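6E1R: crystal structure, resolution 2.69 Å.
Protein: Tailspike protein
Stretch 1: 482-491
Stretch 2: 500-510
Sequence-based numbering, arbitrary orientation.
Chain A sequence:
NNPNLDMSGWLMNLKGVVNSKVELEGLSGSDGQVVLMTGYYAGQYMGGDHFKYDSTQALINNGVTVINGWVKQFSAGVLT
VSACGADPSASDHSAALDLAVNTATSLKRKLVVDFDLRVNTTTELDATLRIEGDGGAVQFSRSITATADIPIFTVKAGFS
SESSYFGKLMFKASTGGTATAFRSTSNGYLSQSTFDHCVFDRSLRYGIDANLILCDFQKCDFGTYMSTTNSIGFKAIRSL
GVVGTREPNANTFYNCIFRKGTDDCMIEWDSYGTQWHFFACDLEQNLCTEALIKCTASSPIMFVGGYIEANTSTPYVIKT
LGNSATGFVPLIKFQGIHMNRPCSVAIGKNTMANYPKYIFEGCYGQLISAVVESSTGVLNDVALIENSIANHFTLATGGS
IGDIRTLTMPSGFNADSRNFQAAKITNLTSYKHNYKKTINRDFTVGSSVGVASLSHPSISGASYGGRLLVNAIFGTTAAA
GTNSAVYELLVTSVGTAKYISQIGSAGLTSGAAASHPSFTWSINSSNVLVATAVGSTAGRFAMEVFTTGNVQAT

Stretch 1 (482-491) TNSAVYELLV
Stretch 2, residues 500-510: ISQIGSAGLTS

How do the two backbones run and pair? Residues 484-491 and 500-507 are extended strands lying antiparallel, their N-to-C directions 149° apart and their axes 4.5 Å apart at closest approach. Ala 485 faces Gly 507, Val 486 faces Ala 506, Tyr 487 faces Ser 505 and Glu 488 faces Gly 504; the register then slips by one, so that Leu 489 faces Gln 502, Leu 490 Ser 501 and Val 491 Ile 500. In strand 484-491 phi lies between -102 and -152 and psi between 117 and 153; Thr 482 and Asn 483 before it, at -76/131 and -61/125, are not part of the strand. In the hydrogen-bonded pairs, Val 486 N donates to Ala 506 O at 3.0 Å and Ala 506 N to Val 486 O at 3.1 Å, while Leu 490 N donates to Ser 501 O at 2.9 Å and Ser 501 N to Leu 490 O at 2.8 Å. A weak bond from Leu 508 N to Ser 484 O, 3.3 Å, continues the ladder past the second strand.

What absorbs the slip in register? A beta bulge does, with Ile 503 as the extra residue, its phi/psi of -67/-37 breaking the extended run before Gly 504 stretches out at -175/179. Glu 488 O receives two amides, Ile 503 N at 2.6 Å and, weakly, Gly 504 N at 3.5 Å, while Glu 488 N donates to Gly 504 O at 3.0 Å. The bulge turns the CA-to-CB bond of Ile 503 toward stretch 1. With chi1 m and chi2 t, its CD1 reaches 3.5 Å from CG of Leu 490 (m, t), an apolar contact; the opposite stretch covers 70 Å² of Ile 503 and 74 Å² of Leu 490.

How are the side chains arranged on the two faces? Val 486 (m), Glu 488 and Leu 490 share one face with Ala 506 and Ser 501. The small methyl of Ala 506 packs closely there, its CB 3.6 Å from Val 486 CG2. Glu 488 (t, p, chi3 -26°) lays its CG 3.7 Å from Ile 503 CB, then leads its end away, where OE1 is hydrogen-bonded elsewhere in the structure. On the other face, Ile 500 (t, t) meets two apolar neighbours: its CG1 lies 3.7 Å from Val 491 CG1 (m), and its CD1 4.0 Å from Leu 489 CD1 (m, t). Leu 489 CD2 also sits 3.8 Å from CB of the exposed Gln 502 (t, t, chi3 -49°). Tyr 487 (m, chi2 84°) brings CD2 within 4.1 Å of Ser 505 CB (p) and OH within 3.8 Å of Thr 509 CG2 (p).

Why does the end of the second strand suit glycine? Gly 507 adopts phi/psi 100/-158, where a CB would jam against the preceding carbonyl and clash with Ser 484 O. Beyond it, Leu 508 (m, t) swings its end nearer, placing CD1 3.4 Å from Asn 483 OD1, and Ala 485 points its CB toward stretch 2, 3.7 Å from Leu 508 O. Together the stretches bury 816 Å², with stretch 1 largely enclosed from Ser 484 onward.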

# COMPACT_ATOMS: atom_id res chain seq x y z
N THR A 482 -43.97 13.90 27.96
CA THR A 482 -43.88 15.25 27.42
C THR A 482 -45.08 15.52 26.51
O THR A 482 -45.41 14.71 25.65
CB THR A 482 -42.58 15.43 26.64
OG1 THR A 482 -41.46 15.32 27.53
CG2 THR A 482 -42.54 16.80 25.97
N ASN A 483 -45.73 16.67 26.72
CA ASN A 483 -46.83 17.06 25.86
C ASN A 483 -46.35 17.23 24.43
O ASN A 483 -45.39 17.97 24.16
CB ASN A 483 -47.45 18.37 26.36
CG ASN A 483 -48.14 18.21 27.70
OD1 ASN A 483 -48.52 17.10 28.09
ND2 ASN A 483 -48.32 19.32 28.41
N SER A 484 -47.00 16.53 23.50
CA SER A 484 -46.55 16.47 22.12
C SER A 484 -47.73 16.69 21.18
O SER A 484 -48.88 16.41 21.51
CB SER A 484 -45.89 15.12 21.81
OG SER A 484 -45.58 15.01 20.43
N ALA A 485 -47.41 17.21 19.99
CA ALA A 485 -48.39 17.41 18.94
C ALA A 485 -47.69 17.34 17.60
O ALA A 485 -46.56 17.83 17.46
CB ALA A 485 -49.13 18.75 19.09
N VAL A 486 -48.35 16.75 16.61
CA VAL A 486 -47.80 16.59 15.27
C VAL A 486 -48.71 17.31 14.29
O VAL A 486 -49.94 17.32 14.45
CB VAL A 486 -47.64 15.10 14.88
CG1 VAL A 486 -46.63 14.43 15.80
CG2 VAL A 486 -48.97 14.38 14.93
N TYR A 487 -48.10 17.94 13.28
CA TYR A 487 -48.83 18.69 12.27
C TYR A 487 -48.31 18.31 10.90
O TYR A 487 -47.10 18.17 10.70
CB TYR A 487 -48.68 20.20 12.49
CG TYR A 487 -49.08 20.67 13.87
CD1 TYR A 487 -48.18 20.61 14.93
CD2 TYR A 487 -50.35 21.18 14.12
CE1 TYR A 487 -48.53 21.04 16.20
CE2 TYR A 487 -50.71 21.61 15.39
CZ TYR A 487 -49.79 21.54 16.42
OH TYR A 487 -50.14 21.97 17.68
N GLU A 488 -49.22 18.15 9.95
CA GLU A 488 -48.88 17.82 8.57
C GLU A 488 -49.26 19.01 7.70
O GLU A 488 -50.44 19.36 7.60
CB GLU A 488 -49.61 16.55 8.12
CG GLU A 488 -49.20 16.04 6.74
CD GLU A 488 -47.98 15.14 6.79
OE1 GLU A 488 -47.17 15.28 7.73
OE2 GLU A 488 -47.84 14.28 5.90
N LEU A 489 -48.27 19.63 7.06
CA LEU A 489 -48.47 20.88 6.35
C LEU A 489 -48.00 20.76 4.91
O LEU A 489 -46.91 20.24 4.65
CB LEU A 489 -47.73 22.03 7.04
CG LEU A 489 -47.99 22.21 8.54
CD1 LEU A 489 -47.07 23.28 9.12
CD2 LEU A 489 -49.45 22.56 8.80
N LEU A 490 -48.82 21.25 3.98
CA LEU A 490 -48.43 21.44 2.59
C LEU A 490 -48.13 22.92 2.37
O LEU A 490 -48.97 23.77 2.68
CB LEU A 490 -49.53 20.98 1.64
CG LEU A 490 -49.61 19.49 1.31
CD1 LEU A 490 -50.68 19.25 0.25
CD2 LEU A 490 -48.26 18.96 0.85
N VAL A 491 -46.95 23.21 1.84
CA VAL A 491 -46.52 24.59 1.65
C VAL A 491 -46.03 24.78 0.23
O VAL A 491 -45.49 23.86 -0.40
CB VAL A 491 -45.43 25.00 2.66
CG1 VAL A 491 -45.97 24.96 4.08
CG2 VAL A 491 -44.20 24.11 2.52
N ILE A 500 -50.17 27.72 2.53
CA ILE A 500 -49.98 26.66 3.51
C ILE A 500 -51.33 26.03 3.82
O ILE A 500 -52.34 26.74 3.95
CB ILE A 500 -49.29 27.19 4.79
CG1 ILE A 500 -49.07 26.06 5.80
CG2 ILE A 500 -50.08 28.34 5.41
CD1 ILE A 500 -48.24 26.46 7.00
N SER A 501 -51.35 24.71 3.92
CA SER A 501 -52.58 23.96 4.16
C SER A 501 -52.29 22.85 5.16
O SER A 501 -51.45 21.98 4.89
CB SER A 501 -53.14 23.38 2.86
OG SER A 501 -54.30 22.60 3.10
N GLN A 502 -52.98 22.87 6.29
CA GLN A 502 -52.78 21.85 7.32
C GLN A 502 -53.52 20.59 6.91
O GLN A 502 -54.75 20.53 6.99
CB GLN A 502 -53.25 22.35 8.68
CG GLN A 502 -53.03 21.34 9.80
CD GLN A 502 -53.20 21.94 11.19
OE1 GLN A 502 -52.63 22.99 11.50
NE2 GLN A 502 -53.98 21.27 12.03
N ILE A 503 -52.77 19.58 6.47
CA ILE A 503 -53.39 18.32 6.04
C ILE A 503 -54.02 17.60 7.23
O ILE A 503 -55.09 16.99 7.10
CB ILE A 503 -52.34 17.44 5.33
CG1 ILE A 503 -52.06 17.96 3.93
CG2 ILE A 503 -52.79 16.00 5.29
CD1 ILE A 503 -51.32 16.96 3.06
N GLY A 504 -53.39 17.68 8.40
CA GLY A 504 -53.93 17.00 9.56
C GLY A 504 -53.12 17.34 10.79
O GLY A 504 -52.13 18.07 10.74
N SER A 505 -53.56 16.78 11.92
CA SER A 505 -52.90 17.01 13.19
C SER A 505 -53.28 15.90 14.16
O SER A 505 -54.26 15.17 13.94
CB SER A 505 -53.27 18.38 13.78
OG SER A 505 -54.65 18.44 14.12
N ALA A 506 -52.50 15.79 15.23
CA ALA A 506 -52.77 14.81 16.28
C ALA A 506 -52.08 15.27 17.55
O ALA A 506 -51.04 15.93 17.51
CB ALA A 506 -52.30 13.41 15.88
N GLY A 507 -52.66 14.91 18.69
CA GLY A 507 -52.13 15.27 19.98
C GLY A 507 -52.83 16.46 20.59
O GLY A 507 -53.97 16.80 20.27
N LEU A 508 -52.11 17.12 21.51
CA LEU A 508 -52.64 18.27 22.24
C LEU A 508 -52.55 19.50 21.35
O LEU A 508 -51.61 20.30 21.42
CB LEU A 508 -51.88 18.46 23.55
CG LEU A 508 -51.77 17.20 24.42
CD1 LEU A 508 -50.95 17.47 25.67
CD2 LEU A 508 -53.15 16.67 24.78
N THR A 509 -53.56 19.66 20.50
CA THR A 509 -53.58 20.69 19.48
C THR A 509 -54.63 21.78 19.74
O THR A 509 -54.85 22.63 18.88
CB THR A 509 -53.83 20.07 18.10
OG1 THR A 509 -55.05 19.32 18.12
CG2 THR A 509 -52.68 19.15 17.72
N SER A 510 -55.27 21.76 20.91
CA SER A 510 -56.37 22.68 21.19
C SER A 510 -56.04 23.72 22.25
O SER A 510 -56.82 24.67 22.41
CB SER A 510 -57.61 21.89 21.62
OG SER A 510 -58.08 21.07 20.57